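Local coordinates for protein choline kinase (Cryptosporidium parvum, PDB 3MES) that probably phosphorylates choline and ethanolamine as a nucleotide-dependent kinase and binds ADP and magnesium, at residues Thr165-His179 against Leu329-Thr341. Residues are numbered along the deposited sequence; the frame is centred on the assembly and turned at random.
Sequences THICVEVAKNMGSLH and LRKLFISVYLSQT
Tyr-337 reaches from helix 327-342 to His-179, near the C-terminal end of helix 165-179. Its CB lies 4.4 Å from Ala-172 CB, and with CG anti to the backbone N (chi1 172°) the ring is carried along the partner helix. CD1 then passes Ala-172 O, while CE1 packs obliquely on Gly-176 CA at 3.7 Å. At the tip, OH meets His-179 ND1 at the imidazole edge in a short 2.6 Å hydrogen bond. The two rings are nearly perpendicular, with planes at 81°. NE2 of the same imidazole is hydrogen-bonded to Asp-297 OD2, so both its nitrogens are held and the ring's rotation is fixed.

One turn earlier, Phe-333 fits as a knob among Cys-168, Val-171, Ala-172 and Met-175. Ala-172 CB covers one face; Cys-168 SG touches CD1 at the edge (3.6 Å), and Met-175 SD lies at the edge near CZ. The bare backbone of Gly-176 leaves room for CG of Gln-340, which, bent at chi2, sends NE2 to Lys-173 O (3.2 Å), arriving above the carbonyl plane, opposite the face used by Ser-177 N. Val-169 CG1 packs on Val-336 CG2 at 3.7 Å.

The axes approach to 7.9 Å and cross at -35°: knobs-into-holes packing of two helices in the helical lobe of the choline kinase fold, beside helix 294-303 and with Leu-332 and Val-336 packing against the second subunit.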
ATOM      1  N   THR B 165       4.876  -3.335  10.573  1.00 16.58           N
ATOM      2  CA  THR B 165       3.475  -3.633  10.285  1.00 16.33           C
ATOM      3  C   THR B 165       2.953  -2.992   9.001  1.00 16.27           C
ATOM      4  O   THR B 165       2.203  -3.617   8.254  1.00 16.25           O
ATOM      5  CB  THR B 165       2.556  -3.230  11.460  1.00 16.33           C
ATOM      6  OG1 THR B 165       3.178  -3.584  12.700  1.00 15.99           O
ATOM      7  CG2 THR B 165       1.202  -3.931  11.349  1.00 15.89           C
ATOM      8  N   HIS B 166       3.337  -1.746   8.745  1.00 16.22           N
ATOM      9  CA  HIS B 166       2.869  -1.062   7.541  1.00 16.22           C
ATOM     10  C   HIS B 166       3.432  -1.722   6.287  1.00 16.07           C
ATOM     11  O   HIS B 166       2.773  -1.771   5.256  1.00 16.04           O
ATOM     12  CB  HIS B 166       3.223   0.426   7.574  1.00 16.24           C
ATOM     13  CG  HIS B 166       4.689   0.701   7.458  1.00 16.36           C
ATOM     14  ND1 HIS B 166       5.552   0.606   8.529  1.00 16.31           N
ATOM     15  CD2 HIS B 166       5.445   1.074   6.397  1.00 16.32           C
ATOM     16  CE1 HIS B 166       6.777   0.905   8.132  1.00 16.57           C
ATOM     17  NE2 HIS B 166       6.739   1.191   6.843  1.00 16.51           N
ATOM     18  N   ILE B 167       4.651  -2.238   6.385  1.00 16.09           N
ATOM     19  CA  ILE B 167       5.265  -2.950   5.270  1.00 16.07           C
ATOM     20  C   ILE B 167       4.626  -4.322   5.097  1.00 16.06           C
ATOM     21  O   ILE B 167       4.366  -4.758   3.978  1.00 15.95           O
ATOM     22  CB  ILE B 167       6.782  -3.127   5.472  1.00 16.08           C
ATOM     23  CG1 ILE B 167       7.508  -1.798   5.268  1.00 16.16           C
ATOM     24  CG2 ILE B 167       7.329  -4.174   4.510  1.00 16.13           C
ATOM     25  CD1 ILE B 167       9.001  -1.883   5.511  1.00 16.30           C
ATOM     26  N   CYS B 168       4.375  -4.996   6.215  1.00 15.98           N
ATOM     27  CA  CYS B 168       3.769  -6.321   6.190  1.00 16.05           C
ATOM     28  C   CYS B 168       2.433  -6.323   5.457  1.00 16.01           C
ATOM     29  O   CYS B 168       2.202  -7.141   4.564  1.00 15.97           O
ATOM     30  CB  CYS B 168       3.574  -6.846   7.614  1.00 16.11           C
ATOM     31  SG  CYS B 168       2.754  -8.450   7.692  1.00 16.82           S
ATOM     32  N   VAL B 169       1.555  -5.399   5.835  1.00 15.98           N
ATOM     33  CA  VAL B 169       0.205  -5.360   5.281  1.00 16.01           C
ATOM     34  C   VAL B 169       0.135  -4.920   3.816  1.00 16.04           C
ATOM     35  O   VAL B 169      -0.827  -5.249   3.120  1.00 15.96           O
ATOM     36  CB  VAL B 169      -0.740  -4.486   6.126  1.00 15.96           C
ATOM     37  CG1 VAL B 169      -0.941  -5.108   7.503  1.00 16.06           C
ATOM     38  CG2 VAL B 169      -0.198  -3.065   6.238  1.00 15.90           C
ATOM     39  N   GLU B 170       1.133  -4.179   3.344  1.00 16.10           N
ATOM     40  CA  GLU B 170       1.148  -3.804   1.930  1.00 16.39           C
ATOM     41  C   GLU B 170       1.465  -5.002   1.040  1.00 16.45           C
ATOM     42  O   GLU B 170       0.874  -5.166  -0.027  1.00 16.53           O
ATOM     43  CB  GLU B 170       2.123  -2.663   1.635  1.00 16.39           C
ATOM     44  CG  GLU B 170       2.274  -2.411   0.136  1.00 16.85           C
ATOM     45  CD  GLU B 170       2.870  -1.058  -0.196  1.00 17.30           C
ATOM     46  OE1 GLU B 170       3.482  -0.430   0.694  1.00 17.61           O
ATOM     47  OE2 GLU B 170       2.723  -0.622  -1.357  1.00 18.01           O
ATOM     48  N   VAL B 171       2.395  -5.842   1.482  1.00 16.57           N
ATOM     49  CA  VAL B 171       2.711  -7.057   0.742  1.00 16.73           C
ATOM     50  C   VAL B 171       1.513  -8.006   0.709  1.00 16.82           C
ATOM     51  O   VAL B 171       1.186  -8.564  -0.338  1.00 16.75           O
ATOM     52  CB  VAL B 171       3.956  -7.772   1.308  1.00 16.66           C
ATOM     53  CG1 VAL B 171       4.076  -7.530   2.800  1.00 17.02           C
ATOM     54  CG2 VAL B 171       3.910  -9.264   0.989  1.00 16.56           C
ATOM     55  N   ALA B 172       0.852  -8.174   1.854  1.00 17.00           N
ATOM     56  CA  ALA B 172      -0.334  -9.027   1.931  1.00 17.17           C
ATOM     57  C   ALA B 172      -1.406  -8.539   0.966  1.00 17.24           C
ATOM     58  O   ALA B 172      -2.157  -9.334   0.403  1.00 17.36           O
ATOM     59  CB  ALA B 172      -0.879  -9.077   3.360  1.00 17.06           C
ATOM     60  N   LYS B 173      -1.470  -7.227   0.775  1.00 17.44           N
ATOM     61  CA  LYS B 173      -2.430  -6.635  -0.149  1.00 17.63           C
ATOM     62  C   LYS B 173      -2.059  -6.958  -1.593  1.00 17.67           C
ATOM     63  O   LYS B 173      -2.925  -7.280  -2.409  1.00 17.78           O
ATOM     64  CB  LYS B 173      -2.493  -5.118   0.036  1.00 17.61           C
ATOM     65  CG  LYS B 173      -3.546  -4.443  -0.829  1.00 17.86           C
ATOM     66  CD  LYS B 173      -3.021  -3.155  -1.423  1.00 17.86           C
ATOM     67  CE  LYS B 173      -1.822  -3.426  -2.310  1.00 18.28           C
ATOM     68  NZ  LYS B 173      -1.283  -2.177  -2.914  1.00 18.56           N
ATOM     69  N   ASN B 174      -0.768  -6.860  -1.899  1.00 17.70           N
ATOM     70  CA  ASN B 174      -0.255  -7.161  -3.234  1.00 17.68           C
ATOM     71  C   ASN B 174      -0.375  -8.640  -3.577  1.00 17.49           C
ATOM     72  O   ASN B 174      -0.803  -8.997  -4.673  1.00 17.53           O
ATOM     73  CB  ASN B 174       1.204  -6.714  -3.359  1.00 17.76           C
ATOM     74  CG  ASN B 174       1.367  -5.218  -3.212  1.00 18.33           C
ATOM     75  OD1 ASN B 174       2.418  -4.732  -2.793  1.00 18.82           O
ATOM     76  ND2 ASN B 174       0.320  -4.475  -3.554  1.00 19.04           N
ATOM     77  N   MET B 175       0.007  -9.500  -2.637  1.00 17.34           N
ATOM     78  CA  MET B 175      -0.123 -10.942  -2.827  1.00 17.22           C
ATOM     79  C   MET B 175      -1.576 -11.304  -3.124  1.00 17.23           C
ATOM     80  O   MET B 175      -1.855 -12.125  -3.998  1.00 17.29           O
ATOM     81  CB  MET B 175       0.377 -11.702  -1.593  1.00 17.13           C
ATOM     82  CG  MET B 175       0.353 -13.216  -1.740  1.00 16.65           C
ATOM     83  SD  MET B 175       0.870 -14.096  -0.250  1.00 15.95           S
ATOM     84  CE  MET B 175       2.616 -13.709  -0.198  1.00 15.88           C
ATOM     85  N   GLY B 176      -2.498 -10.677  -2.400  1.00 17.23           N
ATOM     86  CA  GLY B 176      -3.925 -10.909  -2.606  1.00 17.29           C
ATOM     87  C   GLY B 176      -4.396 -10.534  -3.999  1.00 17.37           C
ATOM     88  O   GLY B 176      -5.185 -11.253  -4.609  1.00 17.21           O
ATOM     89  N   SER B 177      -3.916  -9.398  -4.501  1.00 17.53           N
ATOM     90  CA  SER B 177      -4.278  -8.938  -5.841  1.00 17.72           C
ATOM     91  C   SER B 177      -3.790  -9.905  -6.908  1.00 17.80           C
ATOM     92  O   SER B 177      -4.414 -10.058  -7.956  1.00 17.87           O
ATOM     93  CB  SER B 177      -3.702  -7.546  -6.108  1.00 17.64           C
ATOM     94  OG  SER B 177      -4.518  -6.542  -5.533  1.00 18.00           O
ATOM     95  N   LEU B 178      -2.667 -10.555  -6.628  1.00 17.94           N
ATOM     96  CA  LEU B 178      -2.055 -11.486  -7.563  1.00 18.06           C
ATOM     97  C   LEU B 178      -2.734 -12.851  -7.480  1.00 18.21           C
ATOM     98  O   LEU B 178      -2.857 -13.559  -8.478  1.00 18.26           O
ATOM     99  CB  LEU B 178      -0.557 -11.603  -7.262  1.00 17.94           C
ATOM    100  CG  LEU B 178       0.331 -12.450  -8.177  1.00 18.14           C
ATOM    101  CD1 LEU B 178       0.609 -13.814  -7.570  1.00 18.42           C
ATOM    102  CD2 LEU B 178      -0.265 -12.568  -9.581  1.00 18.39           C
ATOM    103  N   HIS B 179      -3.190 -13.203  -6.283  1.00 18.34           N
ATOM    104  CA  HIS B 179      -3.792 -14.506  -6.038  1.00 18.57           C
ATOM    105  C   HIS B 179      -5.137 -14.708  -6.735  1.00 18.88           C
ATOM    106  O   HIS B 179      -5.460 -15.819  -7.150  1.00 18.93           O
ATOM    107  CB  HIS B 179      -3.936 -14.736  -4.533  1.00 18.50           C
ATOM    108  CG  HIS B 179      -2.701 -15.280  -3.887  1.00 18.22           C
ATOM    109  ND1 HIS B 179      -2.733 -16.027  -2.729  1.00 18.17           N
ATOM    110  CD2 HIS B 179      -1.399 -15.210  -4.252  1.00 18.17           C
ATOM    111  CE1 HIS B 179      -1.504 -16.380  -2.400  1.00 18.42           C
ATOM    112  NE2 HIS B 179      -0.675 -15.896  -3.308  1.00 18.23           N
ATOM    113  N   LEU B 329       1.088 -10.378  14.248  1.00 18.05           N
ATOM    114  CA  LEU B 329       1.491  -9.870  12.942  1.00 18.14           C
ATOM    115  C   LEU B 329       0.880 -10.714  11.833  1.00 18.28           C
ATOM    116  O   LEU B 329       0.305 -10.186  10.882  1.00 18.39           O
ATOM    117  CB  LEU B 329       3.014  -9.864  12.796  1.00 18.08           C
ATOM    118  CG  LEU B 329       3.496  -9.208  11.495  1.00 18.15           C
ATOM    119  CD1 LEU B 329       3.130  -7.730  11.490  1.00 17.53           C
ATOM    120  CD2 LEU B 329       4.993  -9.394  11.282  1.00 17.78           C
ATOM    121  N   ARG B 330       1.010 -12.030  11.965  1.00 18.38           N
ATOM    122  CA  ARG B 330       0.473 -12.957  10.981  1.00 18.57           C
ATOM    123  C   ARG B 330      -1.019 -12.710  10.749  1.00 18.73           C
ATOM    124  O   ARG B 330      -1.477 -12.648   9.606  1.00 18.76           O
ATOM    125  CB  ARG B 330       0.733 -14.406  11.417  1.00 18.50           C
ATOM    126  CG  ARG B 330       2.173 -14.874  11.212  1.00 18.58           C
ATOM    127  CD  ARG B 330       2.597 -15.889  12.277  1.00 19.03           C
ATOM    128  NE  ARG B 330       1.589 -16.929  12.465  1.00 19.39           N
ATOM    129  CZ  ARG B 330       1.511 -17.719  13.531  1.00 18.87           C
ATOM    130  NH1 ARG B 330       0.554 -18.632  13.603  1.00 18.92           N
ATOM    131  NH2 ARG B 330       2.380 -17.598  14.525  1.00 18.49           N
ATOM    132  N   LYS B 331      -1.770 -12.555  11.838  1.00 18.86           N
ATOM    133  CA  LYS B 331      -3.215 -12.322  11.754  1.00 18.91           C
ATOM    134  C   LYS B 331      -3.573 -11.005  11.070  1.00 18.75           C
ATOM    135  O   LYS B 331      -4.584 -10.914  10.377  1.00 18.67           O
ATOM    136  CB  LYS B 331      -3.850 -12.370  13.143  1.00 19.04           C
ATOM    137  CG  LYS B 331      -3.758 -13.725  13.801  1.00 19.64           C
ATOM    138  CD  LYS B 331      -4.766 -13.858  14.928  1.00 20.82           C
ATOM    139  CE  LYS B 331      -4.717 -15.254  15.528  1.00 21.57           C
ATOM    140  NZ  LYS B 331      -5.829 -15.492  16.492  1.00 22.30           N
ATOM    141  N   LEU B 332      -2.755  -9.980  11.281  1.00 18.72           N
ATOM    142  CA  LEU B 332      -2.945  -8.718  10.579  1.00 18.59           C
ATOM    143  C   LEU B 332      -2.737  -8.931   9.084  1.00 18.37           C
ATOM    144  O   LEU B 332      -3.520  -8.458   8.260  1.00 18.34           O
ATOM    145  CB  LEU B 332      -1.984  -7.655  11.108  1.00 18.72           C
ATOM    146  CG  LEU B 332      -2.214  -7.248  12.564  1.00 19.05           C
ATOM    147  CD1 LEU B 332      -1.141  -6.273  13.032  1.00 19.41           C
ATOM    148  CD2 LEU B 332      -3.605  -6.652  12.737  1.00 19.21           C
ATOM    149  N   PHE B 333      -1.683  -9.658   8.738  1.00 18.19           N
ATOM    150  CA  PHE B 333      -1.403  -9.962   7.342  1.00 17.98           C
ATOM    151  C   PHE B 333      -2.607 -10.643   6.711  1.00 17.95           C
ATOM    152  O   PHE B 333      -3.101 -10.223   5.661  1.00 17.93           O
ATOM    153  CB  PHE B 333      -0.177 -10.867   7.229  1.00 17.86           C
ATOM    154  CG  PHE B 333       0.184 -11.226   5.815  1.00 17.91           C
ATOM    155  CD1 PHE B 333       1.201 -10.558   5.155  1.00 17.97           C
ATOM    156  CD2 PHE B 333      -0.493 -12.233   5.146  1.00 18.05           C
ATOM    157  CE1 PHE B 333       1.539 -10.888   3.856  1.00 18.11           C
ATOM    158  CE2 PHE B 333      -0.161 -12.567   3.847  1.00 17.90           C
ATOM    159  CZ  PHE B 333       0.857 -11.895   3.201  1.00 17.79           C
ATOM    160  N   ILE B 334      -3.088 -11.690   7.371  1.00 17.78           N
ATOM    161  CA  ILE B 334      -4.147 -12.519   6.820  1.00 17.60           C
ATOM    162  C   ILE B 334      -5.484 -11.791   6.747  1.00 17.56           C
ATOM    163  O   ILE B 334      -6.295 -12.062   5.861  1.00 17.70           O
ATOM    164  CB  ILE B 334      -4.284 -13.837   7.605  1.00 17.65           C
ATOM    165  CG1 ILE B 334      -3.054 -14.714   7.348  1.00 17.36           C
ATOM    166  CG2 ILE B 334      -5.561 -14.565   7.208  1.00 17.55           C
ATOM    167  CD1 ILE B 334      -2.960 -15.916   8.265  1.00 17.82           C
ATOM    168  N   SER B 335      -5.709 -10.866   7.674  1.00 17.45           N
ATOM    169  CA  SER B 335      -6.920 -10.054   7.656  1.00 17.26           C
ATOM    170  C   SER B 335      -6.932  -9.134   6.443  1.00 17.04           C
ATOM    171  O   SER B 335      -7.961  -8.969   5.783  1.00 17.04           O
ATOM    172  CB  SER B 335      -7.032  -9.225   8.936  1.00 17.30           C
ATOM    173  OG  SER B 335      -7.108 -10.065  10.071  1.00 17.66           O
ATOM    174  N   VAL B 336      -5.785  -8.529   6.157  1.00 16.74           N
ATOM    175  CA  VAL B 336      -5.660  -7.638   5.011  1.00 16.42           C
ATOM    176  C   VAL B 336      -5.733  -8.432   3.712  1.00 16.35           C
ATOM    177  O   VAL B 336      -6.359  -8.003   2.743  1.00 16.29           O
ATOM    178  CB  VAL B 336      -4.339  -6.848   5.051  1.00 16.32           C
ATOM    179  CG1 VAL B 336      -4.189  -5.999   3.796  1.00 16.31           C
ATOM    180  CG2 VAL B 336      -4.274  -5.984   6.300  1.00 15.97           C
ATOM    181  N   TYR B 337      -5.084  -9.592   3.704  1.00 16.28           N
ATOM    182  CA  TYR B 337      -5.100 -10.483   2.551  1.00 16.24           C
ATOM    183  C   TYR B 337      -6.534 -10.814   2.150  1.00 16.40           C
ATOM    184  O   TYR B 337      -6.939 -10.597   1.005  1.00 16.46           O
ATOM    185  CB  TYR B 337      -4.326 -11.771   2.863  1.00 16.11           C
ATOM    186  CG  TYR B 337      -4.443 -12.840   1.796  1.00 15.59           C
ATOM    187  CD1 TYR B 337      -3.579 -12.861   0.706  1.00 15.08           C
ATOM    188  CD2 TYR B 337      -5.416 -13.827   1.879  1.00 14.99           C
ATOM    189  CE1 TYR B 337      -3.684 -13.832  -0.270  1.00 14.51           C
ATOM    190  CE2 TYR B 337      -5.529 -14.802   0.907  1.00 14.53           C
ATOM    191  CZ  TYR B 337      -4.659 -14.802  -0.166  1.00 14.54           C
ATOM    192  OH  TYR B 337      -4.767 -15.773  -1.138  1.00 14.08           O
ATOM    193  N   LEU B 338      -7.300 -11.334   3.105  1.00 16.50           N
ATOM    194  CA  LEU B 338      -8.678 -11.745   2.853  1.00 16.61           C
ATOM    195  C   LEU B 338      -9.572 -10.569   2.479  1.00 16.82           C
ATOM    196  O   LEU B 338     -10.463 -10.700   1.640  1.00 16.86           O
ATOM    197  CB  LEU B 338      -9.251 -12.475   4.069  1.00 16.60           C
ATOM    198  CG  LEU B 338      -8.642 -13.850   4.346  1.00 16.37           C
ATOM    199  CD1 LEU B 338      -9.127 -14.400   5.681  1.00 16.20           C
ATOM    200  CD2 LEU B 338      -8.972 -14.806   3.211  1.00 16.24           C
ATOM    201  N   SER B 339      -9.340  -9.423   3.112  1.00 16.99           N
ATOM    202  CA  SER B 339     -10.075  -8.220   2.768  1.00 17.25           C
ATOM    203  C   SER B 339      -9.872  -7.922   1.288  1.00 17.40           C
ATOM    204  O   SER B 339     -10.780  -7.446   0.611  1.00 17.37           O
ATOM    205  CB  SER B 339      -9.614  -7.035   3.619  1.00 17.24           C
ATOM    206  OG  SER B 339      -9.884  -7.261   4.993  1.00 17.33           O
ATOM    207  N   GLN B 340      -8.676  -8.223   0.795  1.00 17.68           N
ATOM    208  CA  GLN B 340      -8.327  -7.976  -0.598  1.00 17.98           C
ATOM    209  C   GLN B 340      -8.923  -9.035  -1.524  1.00 18.25           C
ATOM    210  O   GLN B 340      -9.555  -8.700  -2.526  1.00 18.16           O
ATOM    211  CB  GLN B 340      -6.805  -7.909  -0.760  1.00 17.89           C
ATOM    212  CG  GLN B 340      -6.315  -7.901  -2.206  1.00 17.99           C
ATOM    213  CD  GLN B 340      -6.621  -6.607  -2.931  1.00 17.85           C
ATOM    214  OE1 GLN B 340      -7.737  -6.395  -3.407  1.00 18.24           O
ATOM    215  NE2 GLN B 340      -5.625  -5.734  -3.029  1.00 17.16           N
ATOM    216  N   THR B 341      -8.732 -10.309  -1.185  1.00 18.57           N
ATOM    217  CA  THR B 341      -9.223 -11.394  -2.037  1.00 19.01           C
ATOM    218  C   THR B 341     -10.746 -11.491  -2.019  1.00 19.43           C
ATOM    219  O   THR B 341     -11.371 -11.773  -3.043  1.00 19.59           O
ATOM    220  CB  THR B 341      -8.617 -12.765  -1.655  1.00 18.97           C
ATOM    221  OG1 THR B 341      -9.056 -13.145  -0.344  1.00 19.11           O
ATOM    222  CG2 THR B 341      -7.098 -12.715  -1.689  1.00 18.70           C
TER